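Long-range contacts in 2-oxoglutarate-dependent dioxygenase DAO (PDB 6KUN), which probably oxidises the plant hormone indole-3-acetic acid irreversibly to inactive 2-oxoindole-3-acetic acid, using iron(II) and 2-oxoglutarate, and so helps maintain auxin homeostasis: residues D93-A98 / W149-R154; F178-Q183 / A246-A251; A55-P60 / L85-G90. All coordinates share one frame; numbering follows the deposited sequence.

Interaction 1 of 3, residues D93-A98 / W149-R154. With IAC (1H-indol-3-ylacetic acid), chain H.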
loop_
_atom_site.group_PDB
_atom_site.type_symbol
_atom_site.label_atom_id
_atom_site.label_comp_id
_atom_site.label_asym_id
_atom_site.label_seq_id
_atom_site.Cartn_x
_atom_site.Cartn_y
_atom_site.Cartn_z
ATOM N N ASP B 93 -12.855 23.121 -12.039
ATOM C CA ASP B 93 -13.689 21.985 -12.463
ATOM C C ASP B 93 -12.817 20.846 -13.001
ATOM O O ASP B 93 -12.178 20.978 -14.018
ATOM C CB ASP B 93 -14.693 22.484 -13.552
ATOM C CG ASP B 93 -15.585 21.384 -14.107
ATOM O OD1 ASP B 93 -15.470 20.210 -13.700
ATOM O OD2 ASP B 93 -16.442 21.690 -14.965
ATOM N N ALA B 94 -12.790 19.711 -12.283
ATOM C CA ALA B 94 -11.884 18.633 -12.626
ATOM C C ALA B 94 -12.305 17.866 -13.867
ATOM O O ALA B 94 -11.561 16.994 -14.305
ATOM C CB ALA B 94 -11.738 17.671 -11.450
ATOM N N ALA B 95 -13.483 18.150 -14.431
ATOM C CA ALA B 95 -13.874 17.586 -15.709
ATOM C C ALA B 95 -13.490 18.487 -16.858
ATOM O O ALA B 95 -13.645 18.089 -18.023
ATOM C CB ALA B 95 -15.377 17.319 -15.755
ATOM N N ALA B 96 -12.973 19.681 -16.550
ATOM C CA ALA B 96 -12.587 20.681 -17.541
ATOM C C ALA B 96 -11.090 20.625 -17.781
ATOM O O ALA B 96 -10.302 20.991 -16.877
ATOM C CB ALA B 96 -13.003 22.074 -17.052
ATOM N N PRO B 97 -10.647 20.196 -18.970
ATOM C CA PRO B 97 -9.210 20.062 -19.195
ATOM C C PRO B 97 -8.428 21.331 -18.931
ATOM O O PRO B 97 -7.297 21.262 -18.452
ATOM C CB PRO B 97 -9.109 19.659 -20.676
ATOM C CG PRO B 97 -10.496 19.360 -21.135
ATOM C CD PRO B 97 -11.432 19.459 -19.980
ATOM N N ALA B 98 -9.005 22.494 -19.237
ATOM C CA ALA B 98 -8.277 23.742 -19.071
ATOM C C ALA B 98 -7.984 24.037 -17.600
ATOM O O ALA B 98 -6.896 24.541 -17.268
ATOM C CB ALA B 98 -9.084 24.865 -19.723
ATOM N N TRP B 149 -20.209 16.755 -17.164
ATOM C CA TRP B 149 -20.715 17.197 -15.880
ATOM C C TRP B 149 -19.556 17.767 -15.050
ATOM O O TRP B 149 -18.524 17.101 -14.902
ATOM C CB TRP B 149 -21.362 16.032 -15.134
ATOM C CG TRP B 149 -22.703 15.582 -15.630
ATOM C CD1 TRP B 149 -23.170 15.588 -16.913
ATOM C CD2 TRP B 149 -23.740 15.000 -14.818
ATOM N NE1 TRP B 149 -24.457 15.068 -16.947
ATOM C CE2 TRP B 149 -24.834 14.729 -15.667
ATOM C CE3 TRP B 149 -23.874 14.757 -13.446
ATOM C CZ2 TRP B 149 -26.008 14.171 -15.200
ATOM C CZ3 TRP B 149 -25.065 14.215 -12.989
ATOM C CH2 TRP B 149 -26.099 13.922 -13.857
ATOM N N PRO B 150 -19.719 18.938 -14.439
ATOM C CA PRO B 150 -18.700 19.430 -13.508
ATOM C C PRO B 150 -18.347 18.430 -12.416
ATOM O O PRO B 150 -19.202 17.697 -11.897
ATOM C CB PRO B 150 -19.336 20.701 -12.940
ATOM C CG PRO B 150 -20.127 21.234 -14.110
ATOM C CD PRO B 150 -20.763 19.955 -14.678
ATOM N N CYS B 151 -17.057 18.435 -12.051
ATOM C CA CYS B 151 -16.502 17.538 -11.039
ATOM C C CYS B 151 -15.603 18.323 -10.106
ATOM O O CYS B 151 -15.006 19.335 -10.490
ATOM C CB CYS B 151 -15.674 16.392 -11.649
ATOM S SG CYS B 151 -16.620 15.124 -12.548
ATOM N N GLN B 152 -15.509 17.851 -8.866
ATOM C CA GLN B 152 -14.498 18.330 -7.922
ATOM C C GLN B 152 -13.550 17.189 -7.537
ATOM O O GLN B 152 -13.989 16.080 -7.214
ATOM C CB GLN B 152 -15.158 18.946 -6.681
ATOM C CG GLN B 152 -14.158 19.245 -5.528
ATOM C CD GLN B 152 -14.012 20.717 -5.176
ATOM O OE1 GLN B 152 -14.659 21.583 -5.772
ATOM N NE2 GLN B 152 -13.156 21.010 -4.206
ATOM N N PHE B 153 -12.260 17.461 -7.623
ATOM C CA PHE B 153 -11.205 16.526 -7.258
ATOM C C PHE B 153 -10.637 17.030 -5.950
ATOM O O PHE B 153 -10.333 18.221 -5.838
ATOM C CB PHE B 153 -10.126 16.462 -8.339
ATOM C CG PHE B 153 -8.976 15.516 -8.011
ATOM C CD1 PHE B 153 -9.173 14.149 -7.982
ATOM C CD2 PHE B 153 -7.708 16.004 -7.778
ATOM C CE1 PHE B 153 -8.121 13.284 -7.701
ATOM C CE2 PHE B 153 -6.669 15.143 -7.505
ATOM C CZ PHE B 153 -6.863 13.805 -7.464
ATOM N N ARG B 154 -10.543 16.163 -4.952
ATOM C CA ARG B 154 -10.022 16.582 -3.647
ATOM C C ARG B 154 -8.965 15.601 -3.139
ATOM O O ARG B 154 -9.098 14.378 -3.269
ATOM C CB ARG B 154 -11.135 16.694 -2.635
ATOM C CG ARG B 154 -11.050 17.818 -1.668
ATOM C CD ARG B 154 -12.194 17.706 -0.643
ATOM N NE ARG B 154 -13.418 18.410 -1.033
ATOM C CZ ARG B 154 -14.599 18.241 -0.438
ATOM N NH1 ARG B 154 -14.723 17.375 0.562
ATOM N NH2 ARG B 154 -15.658 18.922 -0.851
HETATM C C IAC H . -22.450 20.965 0.811
HETATM C C1 IAC H . -21.282 21.650 0.766
HETATM C C2 IAC H . -20.701 22.164 1.952
HETATM C C3 IAC H . -21.322 21.960 3.159
HETATM C C4 IAC H . -22.508 21.248 3.204
HETATM C C5 IAC H . -23.064 20.783 2.038
HETATM C C7 IAC H . -20.893 21.704 -0.518
HETATM C C8 IAC H . -21.825 21.047 -1.301
HETATM C C17 IAC H . -19.693 22.333 -1.220
HETATM C C18 IAC H . -18.447 21.469 -1.150
HETATM N N IAC H . -22.795 20.589 -0.466
HETATM O O2 IAC H . -17.329 22.043 -1.033
HETATM O O3 IAC H . -18.528 20.213 -1.234
#
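Asp93 follows a cis peptide bond and opens the type I turn that leads from strand 86-92 into helix 97-106; the turn lies against the start of strand 151-158. The Asp93 side chain has CG anti to the backbone N (chi1 178°), which carries the carboxylate alongside the Pro150-Cys151 peptide. OD1 takes two backbone hydrogens. Cys151 N donates to Asp93 OD1 over 2.9 Å in a nearly straight bond (167°), and Ala95 N donates to the same Asp93 OD1 at 3.0 Å, the bond of an Asx turn. Both donors stand well above the carboxylate plane. The return bond runs from Ala94 N to Cys151 O, 2.9 Å long, with the donor out of the carbonyl plane. Within the turn, Ala96 N is taken up by Asp93 O, while Asp99 OD2 accepts from Asp93 N, so the amides of Asp93 to Ala96 all have acceptors. Pro150, just ahead of the strand, has no N-H to satisfy and lays its ring obliquely beside the carboxylate, Pro150 CB 3.7 Å from Asp93 OD2. Alanine suits positions 94 and 95 because the strand comes so near. Ala94 CB meets Phe153 CB at 3.7 Å, and Ala95 CB sits 3.3 Å from Trp149 O and also touches the sulfur of Cys151. Farther along, Arg154 turns the edge of its guanidinium to the auxin carboxylate, NH2 3.2 Å from IAC O3. Two amide hydrogens converging on one oxygen are likely to favour the ionised carboxylate of Asp93, the group that fastens the turn to Cys151, three residues before the auxin-binding Arg154.

Interaction 2 of 3, residues F178-Q183 / A246-A251. With AKG (2-oxoglutaric acid), chain G.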
loop_
_atom_site.group_PDB
_atom_site.type_symbol
_atom_site.label_atom_id
_atom_site.label_comp_id
_atom_site.label_asym_id
_atom_site.label_seq_id
_atom_site.Cartn_x
_atom_site.Cartn_y
_atom_site.Cartn_z
ATOM N N PHE B 178 -23.847 13.870 -7.350
ATOM C CA PHE B 178 -24.403 12.667 -7.970
ATOM C C PHE B 178 -23.748 11.389 -7.457
ATOM O O PHE B 178 -24.432 10.500 -6.898
ATOM C CB PHE B 178 -24.261 12.829 -9.511
ATOM C CG PHE B 178 -24.874 11.763 -10.317
ATOM C CD1 PHE B 178 -26.268 11.632 -10.393
ATOM C CD2 PHE B 178 -24.082 10.877 -11.040
ATOM C CE1 PHE B 178 -26.844 10.610 -11.149
ATOM C CE2 PHE B 178 -24.636 9.831 -11.755
ATOM C CZ PHE B 178 -26.033 9.717 -11.831
ATOM N N LEU B 179 -22.440 11.252 -7.708
ATOM C CA LEU B 179 -21.647 10.092 -7.323
ATOM C C LEU B 179 -20.278 10.571 -6.884
ATOM O O LEU B 179 -19.769 11.558 -7.424
ATOM C CB LEU B 179 -21.411 9.123 -8.480
ATOM C CG LEU B 179 -22.589 8.322 -8.998
ATOM C CD1 LEU B 179 -22.176 7.542 -10.222
ATOM C CD2 LEU B 179 -23.134 7.430 -7.917
ATOM N N THR B 180 -19.661 9.839 -5.964
ATOM C CA THR B 180 -18.324 10.130 -5.498
ATOM C C THR B 180 -17.471 8.879 -5.544
ATOM O O THR B 180 -17.907 7.827 -5.067
ATOM C CB THR B 180 -18.352 10.671 -4.074
ATOM O OG1 THR B 180 -19.202 11.810 -4.033
ATOM C CG2 THR B 180 -16.921 11.100 -3.671
ATOM N N VAL B 181 -16.248 8.991 -6.104
ATOM C CA VAL B 181 -15.306 7.886 -6.097
ATOM C C VAL B 181 -14.186 8.249 -5.137
ATOM O O VAL B 181 -13.546 9.286 -5.305
ATOM C CB VAL B 181 -14.742 7.553 -7.488
ATOM C CG1 VAL B 181 -13.843 6.316 -7.394
ATOM C CG2 VAL B 181 -15.842 7.303 -8.455
ATOM N N LEU B 182 -13.928 7.376 -4.164
ATOM C CA LEU B 182 -12.968 7.630 -3.094
ATOM C C LEU B 182 -11.847 6.594 -3.156
ATOM O O LEU B 182 -12.099 5.406 -3.387
ATOM C CB LEU B 182 -13.657 7.540 -1.709
ATOM C CG LEU B 182 -14.896 8.369 -1.394
ATOM C CD1 LEU B 182 -15.478 7.905 -0.057
ATOM C CD2 LEU B 182 -14.578 9.842 -1.347
ATOM N N GLN B 183 -10.629 7.050 -2.874
ATOM C CA GLN B 183 -9.486 6.177 -2.635
ATOM C C GLN B 183 -8.988 6.420 -1.210
ATOM O O GLN B 183 -8.365 7.444 -0.930
ATOM C CB GLN B 183 -8.372 6.456 -3.643
ATOM C CG GLN B 183 -7.082 5.702 -3.366
ATOM C CD GLN B 183 -6.708 4.754 -4.487
ATOM O OE1 GLN B 183 -5.863 5.066 -5.326
ATOM N NE2 GLN B 183 -7.339 3.585 -4.507
ATOM N N ALA B 246 -10.492 11.928 -3.491
ATOM C CA ALA B 246 -11.883 11.782 -3.907
ATOM C C ALA B 246 -12.168 12.556 -5.177
ATOM O O ALA B 246 -11.600 13.631 -5.411
ATOM C CB ALA B 246 -12.864 12.249 -2.796
ATOM N N MET B 247 -13.045 12.007 -5.996
ATOM C CA MET B 247 -13.551 12.677 -7.182
ATOM C C MET B 247 -15.068 12.736 -7.073
ATOM O O MET B 247 -15.728 11.693 -6.940
ATOM C CB MET B 247 -13.148 11.914 -8.447
ATOM C CG MET B 247 -13.633 12.597 -9.725
ATOM S SD MET B 247 -12.858 14.189 -10.105
ATOM C CE MET B 247 -11.340 13.606 -10.845
ATOM N N PHE B 248 -15.609 13.938 -7.078
ATOM C CA PHE B 248 -17.048 14.193 -6.921
ATOM C C PHE B 248 -17.633 14.563 -8.276
ATOM O O PHE B 248 -17.272 15.583 -8.851
ATOM C CB PHE B 248 -17.331 15.288 -5.913
ATOM C CG PHE B 248 -16.711 15.053 -4.567
ATOM C CD1 PHE B 248 -15.395 15.392 -4.321
ATOM C CD2 PHE B 248 -17.459 14.512 -3.534
ATOM C CE1 PHE B 248 -14.841 15.207 -3.076
ATOM C CE2 PHE B 248 -16.891 14.332 -2.273
ATOM C CZ PHE B 248 -15.571 14.673 -2.059
ATOM N N LEU B 249 -18.491 13.694 -8.794
ATOM C CA LEU B 249 -19.313 14.001 -9.952
ATOM C C LEU B 249 -20.551 14.738 -9.458
ATOM O O LEU B 249 -21.344 14.175 -8.684
ATOM C CB LEU B 249 -19.730 12.735 -10.670
ATOM C CG LEU B 249 -19.783 12.636 -12.176
ATOM C CD1 LEU B 249 -20.706 11.443 -12.520
ATOM C CD2 LEU B 249 -20.163 13.796 -12.932
ATOM N N LEU B 250 -20.722 15.983 -9.907
ATOM C CA LEU B 250 -21.658 16.900 -9.266
ATOM C C LEU B 250 -23.046 16.905 -9.901
ATOM O O LEU B 250 -24.010 16.474 -9.268
ATOM C CB LEU B 250 -21.070 18.312 -9.237
ATOM C CG LEU B 250 -19.708 18.474 -8.568
ATOM C CD1 LEU B 250 -19.080 19.851 -8.795
ATOM C CD2 LEU B 250 -19.823 18.200 -7.084
ATOM N N ALA B 251 -23.177 17.451 -11.103
ATOM C CA ALA B 251 -24.490 17.632 -11.725
ATOM C C ALA B 251 -24.308 17.971 -13.191
ATOM O O ALA B 251 -23.172 18.145 -13.627
ATOM C CB ALA B 251 -25.292 18.725 -11.023
HETATM C C1 AKG G . -16.499 12.276 1.808
HETATM O O1 AKG G . -16.038 11.439 1.002
HETATM O O2 AKG G . -17.267 13.192 1.443
HETATM C C2 AKG G . -16.131 12.181 3.217
HETATM O O5 AKG G . -16.992 12.032 4.068
HETATM C C3 AKG G . -14.677 12.267 3.616
HETATM C C4 AKG G . -13.832 11.467 2.632
HETATM C C5 AKG G . -12.381 11.532 3.046
HETATM O O3 AKG G . -11.825 10.482 3.436
HETATM O O4 AKG G . -11.791 12.632 2.982
HETATM O O HOH W 1 -20.556 14.045 -5.868
#
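Strands 179-183 and 246-249 run antiparallel, their axes 4.7 Å apart, and Thr180 faces Phe248 in a non-hydrogen-bonded pair. From Thr180 CB, which lies 4.0 Å from Phe248 CD2, the side chain forks. The methyl CG2, anti to the backbone N, settles over one face of the Phe248 ring, 3.5 Å from CE2. The hydroxyl OG1, anti to the carbonyl carbon (chi1 -56°), also lies close to the ring, 3.3 Å from Phe248 CD2, but its polar partners are Asp175 OD2 and a water that also donates to Leu249 O. Threonine suits this place because the methyl packs on a ring while the hydroxyl holds a carboxylate predicted to bind the iron. These strands belong to the double-stranded beta-helix, or jelly roll, of the 2-oxoglutarate oxygenases; Leu182 and Phe248, on the same face as Thr180 and Ala246, line the cosubstrate pocket. There Phe248 points its ring edge at the 2-oxoglutarate, CE2 3.9 Å from AKG O2, and Leu182 CD2 comes within 3.2 Å of AKG O1. Packing is tight beside it: Leu182 CD2 is only 3.3 Å from Ala246 CB, a spot that suits a small side chain. Val181 and Met247, on the face turned to helix 111-138, exchange paired backbone bonds. The ladder ends in a classic beta bulge, with Phe178 N and Leu179 N both donating to Leu249 O, the former over 2.9 Å. There the Phe178 side chain lies alongside that of Leu249, CD2 touching CD1, and its ring meets Trp149 and Trp222 edge-to-face.

Interaction 3 of 3, residues A55-P60 / L85-G90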
loop_
_atom_site.group_PDB
_atom_site.type_symbol
_atom_site.label_atom_id
_atom_site.label_comp_id
_atom_site.label_asym_id
_atom_site.label_seq_id
_atom_site.Cartn_x
_atom_site.Cartn_y
_atom_site.Cartn_z
ATOM N N ALA B 55 3.742 13.819 -0.504
ATOM C CA ALA B 55 4.706 14.890 -0.727
ATOM C C ALA B 55 4.033 16.261 -0.682
ATOM O O ALA B 55 4.550 17.194 -0.057
ATOM C CB ALA B 55 5.405 14.685 -2.067
ATOM N N LEU B 56 2.857 16.390 -1.286
ATOM C CA LEU B 56 2.129 17.642 -1.235
ATOM C C LEU B 56 1.826 18.027 0.202
ATOM O O LEU B 56 1.976 19.189 0.601
ATOM C CB LEU B 56 0.827 17.549 -2.025
ATOM C CG LEU B 56 0.940 17.653 -3.521
ATOM C CD1 LEU B 56 -0.481 17.527 -4.076
ATOM C CD2 LEU B 56 1.648 18.959 -3.921
ATOM N N PHE B 57 1.292 17.078 0.980
ATOM C CA PHE B 57 0.911 17.439 2.347
ATOM C C PHE B 57 2.135 17.591 3.251
ATOM O O PHE B 57 2.029 18.224 4.305
ATOM C CB PHE B 57 -0.050 16.443 2.939
ATOM C CG PHE B 57 -1.447 16.606 2.432
ATOM C CD1 PHE B 57 -2.137 17.775 2.651
ATOM C CD2 PHE B 57 -2.044 15.596 1.727
ATOM C CE1 PHE B 57 -3.413 17.935 2.162
ATOM C CE2 PHE B 57 -3.344 15.737 1.266
ATOM C CZ PHE B 57 -4.020 16.919 1.472
ATOM N N ASP B 58 3.279 17.048 2.854
ATOM C CA ASP B 58 4.510 17.261 3.617
ATOM C C ASP B 58 5.225 18.556 3.252
ATOM O O ASP B 58 6.298 18.837 3.793
ATOM C CB ASP B 58 5.466 16.088 3.426
ATOM C CG ASP B 58 5.063 14.871 4.249
ATOM O OD1 ASP B 58 4.230 15.005 5.177
ATOM O OD2 ASP B 58 5.595 13.789 3.962
ATOM N N LEU B 59 4.675 19.334 2.337
ATOM C CA LEU B 59 5.302 20.590 1.963
ATOM C C LEU B 59 5.375 21.536 3.164
ATOM O O LEU B 59 4.545 21.465 4.067
ATOM C CB LEU B 59 4.507 21.234 0.835
ATOM C CG LEU B 59 4.724 20.734 -0.599
ATOM C CD1 LEU B 59 3.709 21.389 -1.533
ATOM C CD2 LEU B 59 6.151 21.032 -1.051
ATOM N N PRO B 60 6.355 22.446 3.195
ATOM C CA PRO B 60 6.343 23.490 4.223
ATOM C C PRO B 60 5.117 24.378 4.102
ATOM O O PRO B 60 4.521 24.518 3.028
ATOM C CB PRO B 60 7.626 24.301 3.931
ATOM C CG PRO B 60 8.538 23.307 3.275
ATOM C CD PRO B 60 7.626 22.430 2.437
ATOM N N LEU B 85 -8.319 19.551 12.249
ATOM C CA LEU B 85 -7.328 18.592 11.938
ATOM C C LEU B 85 -7.291 18.290 10.412
ATOM O O LEU B 85 -6.531 17.477 9.965
ATOM C CB LEU B 85 -7.560 17.330 12.734
ATOM C CG LEU B 85 -7.524 17.243 14.264
ATOM C CD1 LEU B 85 -7.580 15.799 14.695
ATOM C CD2 LEU B 85 -6.348 17.941 14.891
ATOM N N TYR B 86 -8.126 18.975 9.647
ATOM C CA TYR B 86 -8.352 18.705 8.234
ATOM C C TYR B 86 -7.666 19.749 7.370
ATOM O O TYR B 86 -7.751 20.944 7.653
ATOM C CB TYR B 86 -9.852 18.675 7.945
ATOM C CG TYR B 86 -10.226 18.540 6.484
ATOM C CD1 TYR B 86 -9.965 17.367 5.784
ATOM C CD2 TYR B 86 -10.850 19.572 5.808
ATOM C CE1 TYR B 86 -10.307 17.233 4.461
ATOM C CE2 TYR B 86 -11.204 19.441 4.467
ATOM C CZ TYR B 86 -10.925 18.263 3.805
ATOM O OH TYR B 86 -11.256 18.089 2.486
ATOM N N GLU B 87 -6.950 19.286 6.347
ATOM C CA GLU B 87 -6.396 20.150 5.311
ATOM C C GLU B 87 -6.556 19.429 3.980
ATOM O O GLU B 87 -6.735 18.210 3.931
ATOM C CB GLU B 87 -4.939 20.532 5.589
ATOM C CG GLU B 87 -3.922 19.432 5.387
ATOM C CD GLU B 87 -2.543 19.811 5.935
ATOM O OE1 GLU B 87 -2.104 19.163 6.915
ATOM O OE2 GLU B 87 -1.892 20.756 5.400
ATOM N N ALA B 88 -6.510 20.190 2.900
ATOM C CA ALA B 88 -6.842 19.586 1.628
ATOM C C ALA B 88 -6.375 20.451 0.475
ATOM O O ALA B 88 -6.033 21.624 0.642
ATOM C CB ALA B 88 -8.354 19.349 1.512
ATOM N N PHE B 89 -6.349 19.816 -0.701
ATOM C CA PHE B 89 -6.169 20.464 -1.994
ATOM C C PHE B 89 -7.383 20.101 -2.818
ATOM O O PHE B 89 -7.690 18.903 -2.958
ATOM C CB PHE B 89 -4.910 19.962 -2.735
ATOM C CG PHE B 89 -3.613 20.332 -2.088
ATOM C CD1 PHE B 89 -3.103 19.590 -1.034
ATOM C CD2 PHE B 89 -2.849 21.376 -2.609
ATOM C CE1 PHE B 89 -1.865 19.902 -0.469
ATOM C CE2 PHE B 89 -1.618 21.704 -2.057
ATOM C CZ PHE B 89 -1.118 20.975 -0.997
ATOM N N GLY B 90 -8.079 21.100 -3.338
ATOM C CA GLY B 90 -9.252 20.886 -4.160
ATOM C C GLY B 90 -9.121 21.530 -5.522
ATOM O O GLY B 90 -8.505 22.598 -5.664
#
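The last turn of helix 43-57, in the N-terminal region of this dioxygenase family, packs against strand 86-92 near one margin of the main sheet of the jelly-roll core. An aromatic pair lies at the centre of the join. Phe57 and Phe89 reach out from helix and strand and meet tip to tip as an offset edge-to-face pair, centroids 5.2 Å apart and planes at 61°. The edge of Phe89 is directed at the face of Phe57, and Phe57 CE1 lies 3.6 Å from Phe89 CD1. Both have CG anti to the carbonyl carbon, beside the backbone N, and so reach across between helix and strand. An alanine in place of Phe57 would remove that ring and would probably leave Phe89 and the stem of Glu87 poorly packed, loosening the hold of the helix end on the strand. Aliphatic contacts flank the pair. Leu56 CB approaches Phe89 CE1 at 3.9 Å, and the leucine also packs on Met155 of the neighbouring strand, as suits a helix residue facing a hydrophobic layer. With Glu87 CG in the crowded position between backbone N and carbonyl carbon (chi1 73°) and the chain extended beyond, the methylene stem slides past Phe57 in the opposite direction, Glu87 CG 3.6 Å from Phe57 CE1. The polar contacts of Glu87 lie outside the pair of segments. Buried as it is, the carboxylate is well served: OE1 by Arg157 and Asn159, OE2 by Lys64 and the hydroxyl of Tyr76. Lys64 also donates to Phe57 O, so one ammonium reaches both partners of the contact. At the rim of the Phe57 ring and in its plane stands the strand backbone itself, Ala88 CA 3.8 Å from CE1.

In the fold
Along the chain the three contacts come in series: interaction 3 closes before interaction 1 opens, and interaction 1 before interaction 2. All reach the same mixed sheet, where strands 86-92, 151-158, 242-249 and 179-183 are successive neighbours. The centres of interactions 1 and 2 are about 10 Å apart, and the two are joined directly by probable backbone hydrogen bonds from Phe248 N to Gln152 O and from Arg154 N to Ala246 O. The centre of interaction 3 is about 20 Å from each of the other two centres; it touches interaction 1 where Arg154 packs on Tyr86. The sheet thus links helix 43-57, packed near one margin, to the auxin and 2-oxoglutarate pockets farther in.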